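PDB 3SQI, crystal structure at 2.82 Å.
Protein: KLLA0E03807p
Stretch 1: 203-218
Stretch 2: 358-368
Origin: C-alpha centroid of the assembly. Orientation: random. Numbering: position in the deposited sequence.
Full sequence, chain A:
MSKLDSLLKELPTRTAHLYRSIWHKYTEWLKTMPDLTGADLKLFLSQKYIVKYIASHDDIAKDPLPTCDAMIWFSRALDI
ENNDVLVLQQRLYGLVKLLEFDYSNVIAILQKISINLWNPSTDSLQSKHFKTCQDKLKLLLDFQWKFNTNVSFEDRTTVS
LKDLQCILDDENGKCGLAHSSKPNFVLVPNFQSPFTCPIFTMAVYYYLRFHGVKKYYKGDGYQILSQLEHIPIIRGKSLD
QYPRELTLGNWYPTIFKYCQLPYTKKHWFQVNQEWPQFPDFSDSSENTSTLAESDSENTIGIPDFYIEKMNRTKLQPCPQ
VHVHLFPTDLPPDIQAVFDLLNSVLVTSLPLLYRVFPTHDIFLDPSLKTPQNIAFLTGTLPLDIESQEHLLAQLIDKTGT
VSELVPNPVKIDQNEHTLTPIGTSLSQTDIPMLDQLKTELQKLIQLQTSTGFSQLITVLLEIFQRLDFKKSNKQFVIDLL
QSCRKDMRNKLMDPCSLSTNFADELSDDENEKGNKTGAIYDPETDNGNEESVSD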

# COMPACT_ATOMS: atom_id res chain seq x y z
N ALA A 203 -7.62 2.64 -10.30
CA ALA A 203 -8.90 3.19 -10.71
C ALA A 203 -8.90 3.38 -12.21
O ALA A 203 -9.80 2.89 -12.90
CB ALA A 203 -9.17 4.50 -9.99
N VAL A 204 -7.89 4.07 -12.73
CA VAL A 204 -7.81 4.23 -14.17
C VAL A 204 -7.77 2.86 -14.83
O VAL A 204 -8.58 2.55 -15.71
CB VAL A 204 -6.57 5.02 -14.62
CG1 VAL A 204 -6.48 5.02 -16.12
CG2 VAL A 204 -6.61 6.45 -14.10
N TYR A 205 -6.82 2.04 -14.40
CA TYR A 205 -6.67 0.72 -15.00
C TYR A 205 -7.99 -0.04 -14.97
O TYR A 205 -8.28 -0.80 -15.89
CB TYR A 205 -5.59 -0.10 -14.29
CG TYR A 205 -5.58 -1.56 -14.69
CD1 TYR A 205 -5.39 -1.93 -16.02
CD2 TYR A 205 -5.76 -2.57 -13.75
CE1 TYR A 205 -5.38 -3.27 -16.39
CE2 TYR A 205 -5.75 -3.91 -14.12
CZ TYR A 205 -5.56 -4.25 -15.44
OH TYR A 205 -5.55 -5.59 -15.82
N TYR A 206 -8.77 0.15 -13.92
CA TYR A 206 -10.00 -0.61 -13.78
C TYR A 206 -11.12 -0.07 -14.66
O TYR A 206 -11.98 -0.82 -15.13
CB TYR A 206 -10.43 -0.71 -12.32
CG TYR A 206 -9.82 -1.90 -11.62
CD1 TYR A 206 -10.21 -2.27 -10.34
CD2 TYR A 206 -8.84 -2.66 -12.25
CE1 TYR A 206 -9.66 -3.36 -9.71
CE2 TYR A 206 -8.28 -3.75 -11.62
CZ TYR A 206 -8.69 -4.10 -10.36
OH TYR A 206 -8.12 -5.19 -9.74
N TYR A 207 -11.11 1.24 -14.89
CA TYR A 207 -12.02 1.82 -15.85
C TYR A 207 -11.71 1.23 -17.22
O TYR A 207 -12.60 0.73 -17.91
CB TYR A 207 -11.88 3.34 -15.88
CG TYR A 207 -12.92 4.03 -16.74
CD1 TYR A 207 -14.22 4.22 -16.28
CD2 TYR A 207 -12.60 4.51 -18.01
CE1 TYR A 207 -15.17 4.86 -17.06
CE2 TYR A 207 -13.55 5.14 -18.80
CZ TYR A 207 -14.82 5.32 -18.32
OH TYR A 207 -15.76 5.95 -19.10
N LEU A 208 -10.44 1.28 -17.60
CA LEU A 208 -10.01 0.72 -18.88
C LEU A 208 -10.36 -0.77 -19.00
O LEU A 208 -10.78 -1.24 -20.06
CB LEU A 208 -8.51 0.92 -19.07
CG LEU A 208 -8.03 2.37 -19.11
CD1 LEU A 208 -6.56 2.42 -19.49
CD2 LEU A 208 -8.85 3.17 -20.10
N ARG A 209 -10.18 -1.49 -17.91
CA ARG A 209 -10.35 -2.94 -17.89
C ARG A 209 -11.82 -3.30 -18.05
O ARG A 209 -12.18 -4.21 -18.80
CB ARG A 209 -9.82 -3.50 -16.57
CG ARG A 209 -10.00 -5.00 -16.37
CD ARG A 209 -9.26 -5.46 -15.11
NE ARG A 209 -9.56 -6.83 -14.72
CZ ARG A 209 -9.19 -7.37 -13.57
NH1 ARG A 209 -8.48 -6.66 -12.69
NH2 ARG A 209 -9.51 -8.63 -13.28
N PHE A 210 -12.67 -2.55 -17.35
CA PHE A 210 -14.07 -2.92 -17.22
C PHE A 210 -15.02 -2.17 -18.15
O PHE A 210 -15.70 -2.79 -18.97
CB PHE A 210 -14.49 -2.80 -15.77
CG PHE A 210 -13.94 -3.88 -14.91
CD1 PHE A 210 -14.36 -5.19 -15.08
CD2 PHE A 210 -12.99 -3.61 -13.94
CE1 PHE A 210 -13.86 -6.20 -14.30
CE2 PHE A 210 -12.48 -4.62 -13.15
CZ PHE A 210 -12.92 -5.92 -13.33
N HIS A 211 -15.09 -0.86 -17.99
CA HIS A 211 -15.84 -0.03 -18.92
C HIS A 211 -15.25 -0.18 -20.33
O HIS A 211 -15.97 -0.30 -21.32
CB HIS A 211 -15.81 1.43 -18.47
CG HIS A 211 -16.48 2.37 -19.42
ND1 HIS A 211 -17.28 3.41 -18.99
CD2 HIS A 211 -16.47 2.44 -20.77
CE1 HIS A 211 -17.74 4.07 -20.03
NE2 HIS A 211 -17.26 3.51 -21.13
N GLY A 212 -13.92 -0.18 -20.41
CA GLY A 212 -13.24 -0.20 -21.69
C GLY A 212 -13.33 1.17 -22.32
O GLY A 212 -13.83 2.10 -21.69
N VAL A 213 -12.85 1.31 -23.54
CA VAL A 213 -13.04 2.55 -24.28
C VAL A 213 -13.83 2.29 -25.56
O VAL A 213 -13.39 1.54 -26.43
CB VAL A 213 -11.70 3.24 -24.60
CG1 VAL A 213 -11.96 4.57 -25.32
CG2 VAL A 213 -10.90 3.47 -23.33
N LYS A 214 -14.99 2.92 -25.65
CA LYS A 214 -15.91 2.70 -26.75
C LYS A 214 -15.23 2.88 -28.11
O LYS A 214 -14.58 3.89 -28.35
CB LYS A 214 -17.11 3.65 -26.62
CG LYS A 214 -18.19 3.45 -27.66
CD LYS A 214 -19.41 4.33 -27.38
CE LYS A 214 -20.52 4.08 -28.40
NZ LYS A 214 -21.76 4.85 -28.09
N LYS A 215 -15.40 1.88 -28.97
CA LYS A 215 -14.84 1.89 -30.33
C LYS A 215 -13.33 1.60 -30.41
O LYS A 215 -12.78 1.47 -31.50
CB LYS A 215 -15.16 3.20 -31.06
CG LYS A 215 -16.48 3.18 -31.81
CD LYS A 215 -17.63 3.69 -30.96
CE LYS A 215 -18.95 3.53 -31.69
NZ LYS A 215 -19.99 4.47 -31.21
N TYR A 216 -12.68 1.50 -29.26
CA TYR A 216 -11.25 1.20 -29.24
C TYR A 216 -10.98 -0.14 -28.58
O TYR A 216 -10.56 -1.10 -29.23
CB TYR A 216 -10.48 2.29 -28.50
CG TYR A 216 -10.55 3.66 -29.13
CD1 TYR A 216 -9.42 4.25 -29.69
CD2 TYR A 216 -11.75 4.36 -29.17
CE1 TYR A 216 -9.49 5.51 -30.26
CE2 TYR A 216 -11.82 5.61 -29.74
CZ TYR A 216 -10.69 6.18 -30.28
OH TYR A 216 -10.77 7.43 -30.86
N TYR A 217 -11.22 -0.19 -27.27
CA TYR A 217 -10.88 -1.36 -26.48
C TYR A 217 -12.10 -1.85 -25.71
O TYR A 217 -12.67 -1.13 -24.90
CB TYR A 217 -9.76 -1.01 -25.51
CG TYR A 217 -8.74 -0.08 -26.12
CD1 TYR A 217 -7.77 -0.56 -26.99
CD2 TYR A 217 -8.76 1.28 -25.85
CE1 TYR A 217 -6.85 0.29 -27.57
CE2 TYR A 217 -7.84 2.14 -26.43
CZ TYR A 217 -6.88 1.63 -27.28
OH TYR A 217 -5.96 2.48 -27.86
N LYS A 218 -12.50 -3.08 -26.00
CA LYS A 218 -13.60 -3.71 -25.28
C LYS A 218 -13.31 -3.70 -23.80
O LYS A 218 -12.25 -4.15 -23.35
CB LYS A 218 -13.78 -5.15 -25.74
CG LYS A 218 -14.61 -5.33 -26.99
CD LYS A 218 -14.65 -6.79 -27.39
CE LYS A 218 -14.78 -7.69 -26.17
NZ LYS A 218 -14.87 -9.13 -26.53
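Stretch 2 358-368: THDIFLDPSLK

The most unusual feature of this contact is the carboxylate of Asp364, a buried residue whose two oxygens reach different parts of stretch 1. Its OD1 accepts a hydrogen bond from the backbone: Lys214 N to Asp364 OD1 is 2.7 Å, with an N-H...acceptor angle of 159°. Its OD2 accepts one from a side chain: Tyr207 OH to Asp364 OD2 is 2.9 Å. The Tyr207 hydroxyl is crowded in the model, so its place is less sure. His211 NE2 also lies 2.5 Å from Asp364 OD2, but the angle is poor and the pair does not count as a hydrogen bond. One acid thus ties the helix to the chain that follows it.

Stretch 1 enters as a helix that begins earlier in the chain. Gly212 is the first residue to leave helical phi/psi, with phi 75°, a value that favours glycine. An ideal CB there would lie 2.6 Å from Tyr217 O, within clashing range. The chain then folds back on itself. Val213 N bonds to Tyr217 O at 2.8 Å, and Tyr217 N returns a bond to Val213 O at 2.9 Å.

Stretch 2 starts as loop and makes a short 3-10 segment over 360-363. Phe362 N to His359 O is 3.0 Å and Leu363 N to Asp360 O is 2.9 Å. The ring of His359 supports this start: Ile361 N donates to His359 ND1 at 3.1 Å. After Asp364, residues 365-368 have helical phi/psi without the regular bonds.

The register runs the same way in both stretches. Leu208 has its CA 6.9 Å from the CA of Ile361; Val213 has its CA 5.2 Å from the CA of Asp364. The two backbones are therefore nearer at the second pair, just beyond the helix. The contact buries 675 Å², both sides summed.

Ile361 packs on the helix. Its CB points sideways, but the end of the side chain comes nearer. Ile361 CD1 is 4.0 Å from Val204 CG1, and Ile361 CG1 is 3.8 Å from Tyr207 CD2. Leu208 CD2 adds a contact at 4.1 Å to Ile361 CA. His359 CE1 lies 4.1 Å from Val204 CG1. Leu208 CD1 meets the His359 ring at its edge, 4.4 Å from His359 CE1.

The CB of Leu363 points toward stretch 1, where Tyr216 and Val213 receive the side chain. Its CB sits over one face of the Tyr216 ring, and Leu363 CD2 is 3.7 Å from Tyr216 CE1. Val213 CG1 is 4.2 Å from Leu363 CB. The exposed Pro365 also points toward stretch 1: Pro365 CD is 3.6 Å from Lys214 CB. The end of the Lys214 side chain leads away.

The end of stretch 2 comes back to the side chains of Tyr207 and His211. Leu367 CD2 approaches Tyr207 CZ at 4.0 Å. Ser366 OG is 3.4 Å from His211 CE1, at the ring edge, and donates a weak bond to Asp364 OD2 at 3.3 Å.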

# COMPACT_ATOMS: atom_id res chain seq x y z
N THR A 358 -3.58 13.42 -23.67
CA THR A 358 -3.53 12.45 -24.75
C THR A 358 -3.79 11.02 -24.27
O THR A 358 -3.73 10.07 -25.05
CB THR A 358 -2.16 12.49 -25.46
OG1 THR A 358 -1.11 12.32 -24.50
CG2 THR A 358 -1.96 13.82 -26.17
N HIS A 359 -4.07 10.87 -22.98
CA HIS A 359 -4.22 9.55 -22.38
C HIS A 359 -5.46 8.81 -22.90
O HIS A 359 -6.50 9.42 -23.13
CB HIS A 359 -4.26 9.67 -20.86
CG HIS A 359 -4.04 8.38 -20.14
ND1 HIS A 359 -4.92 7.32 -20.23
CD2 HIS A 359 -3.04 7.97 -19.32
CE1 HIS A 359 -4.48 6.32 -19.49
NE2 HIS A 359 -3.34 6.68 -18.94
N ASP A 360 -5.33 7.50 -23.07
CA ASP A 360 -6.41 6.66 -23.60
C ASP A 360 -7.73 6.91 -22.90
O ASP A 360 -8.79 6.92 -23.53
CB ASP A 360 -6.06 5.17 -23.47
CG ASP A 360 -4.95 4.73 -24.40
OD1 ASP A 360 -4.53 5.53 -25.27
OD2 ASP A 360 -4.50 3.57 -24.25
N ILE A 361 -7.68 7.09 -21.59
CA ILE A 361 -8.90 7.26 -20.80
C ILE A 361 -9.79 8.37 -21.37
O ILE A 361 -11.02 8.23 -21.40
CB ILE A 361 -8.58 7.53 -19.31
CG1 ILE A 361 -9.70 6.99 -18.42
CG2 ILE A 361 -8.34 9.02 -19.05
CD1 ILE A 361 -9.59 7.41 -16.98
N PHE A 362 -9.18 9.44 -21.84
CA PHE A 362 -9.91 10.61 -22.29
C PHE A 362 -10.57 10.40 -23.65
O PHE A 362 -11.31 11.25 -24.13
CB PHE A 362 -9.00 11.84 -22.32
CG PHE A 362 -8.43 12.18 -20.98
CD1 PHE A 362 -9.26 12.65 -19.97
CD2 PHE A 362 -7.08 12.04 -20.73
CE1 PHE A 362 -8.75 12.96 -18.74
CE2 PHE A 362 -6.56 12.36 -19.49
CZ PHE A 362 -7.40 12.82 -18.49
N LEU A 363 -10.29 9.26 -24.26
CA LEU A 363 -10.82 8.97 -25.59
C LEU A 363 -12.24 8.41 -25.54
O LEU A 363 -12.88 8.25 -26.57
CB LEU A 363 -9.89 8.04 -26.36
CG LEU A 363 -8.76 8.76 -27.09
CD1 LEU A 363 -7.93 9.58 -26.11
CD2 LEU A 363 -7.89 7.78 -27.87
N ASP A 364 -12.73 8.12 -24.34
CA ASP A 364 -14.09 7.62 -24.22
C ASP A 364 -15.10 8.74 -24.46
O ASP A 364 -14.92 9.86 -23.99
CB ASP A 364 -14.31 6.96 -22.85
CG ASP A 364 -15.25 5.77 -22.92
OD1 ASP A 364 -15.24 5.06 -23.95
OD2 ASP A 364 -16.00 5.54 -21.95
N PRO A 365 -16.16 8.43 -25.21
CA PRO A 365 -17.22 9.41 -25.50
C PRO A 365 -17.89 9.86 -24.21
O PRO A 365 -18.40 10.98 -24.12
CB PRO A 365 -18.20 8.62 -26.37
CG PRO A 365 -17.40 7.48 -26.91
CD PRO A 365 -16.43 7.13 -25.84
N SER A 366 -17.90 8.97 -23.22
CA SER A 366 -18.44 9.29 -21.91
C SER A 366 -17.74 10.52 -21.33
O SER A 366 -18.39 11.49 -20.95
CB SER A 366 -18.28 8.09 -20.97
OG SER A 366 -18.91 6.94 -21.51
N LEU A 367 -16.41 10.46 -21.27
CA LEU A 367 -15.60 11.58 -20.82
C LEU A 367 -15.69 12.79 -21.75
O LEU A 367 -15.20 13.88 -21.43
CB LEU A 367 -14.13 11.18 -20.67
CG LEU A 367 -13.66 10.58 -19.33
CD1 LEU A 367 -14.08 11.47 -18.16
CD2 LEU A 367 -14.15 9.15 -19.15
N LYS A 368 -16.33 12.61 -22.90
CA LYS A 368 -16.48 13.68 -23.88
C LYS A 368 -17.74 14.54 -23.67
O LYS A 368 -17.89 15.60 -24.28
CB LYS A 368 -16.48 13.12 -25.31
CG LYS A 368 -15.12 12.61 -25.79
CD LYS A 368 -14.18 13.76 -26.11
CE LYS A 368 -13.27 13.42 -27.29
NZ LYS A 368 -12.50 12.17 -27.07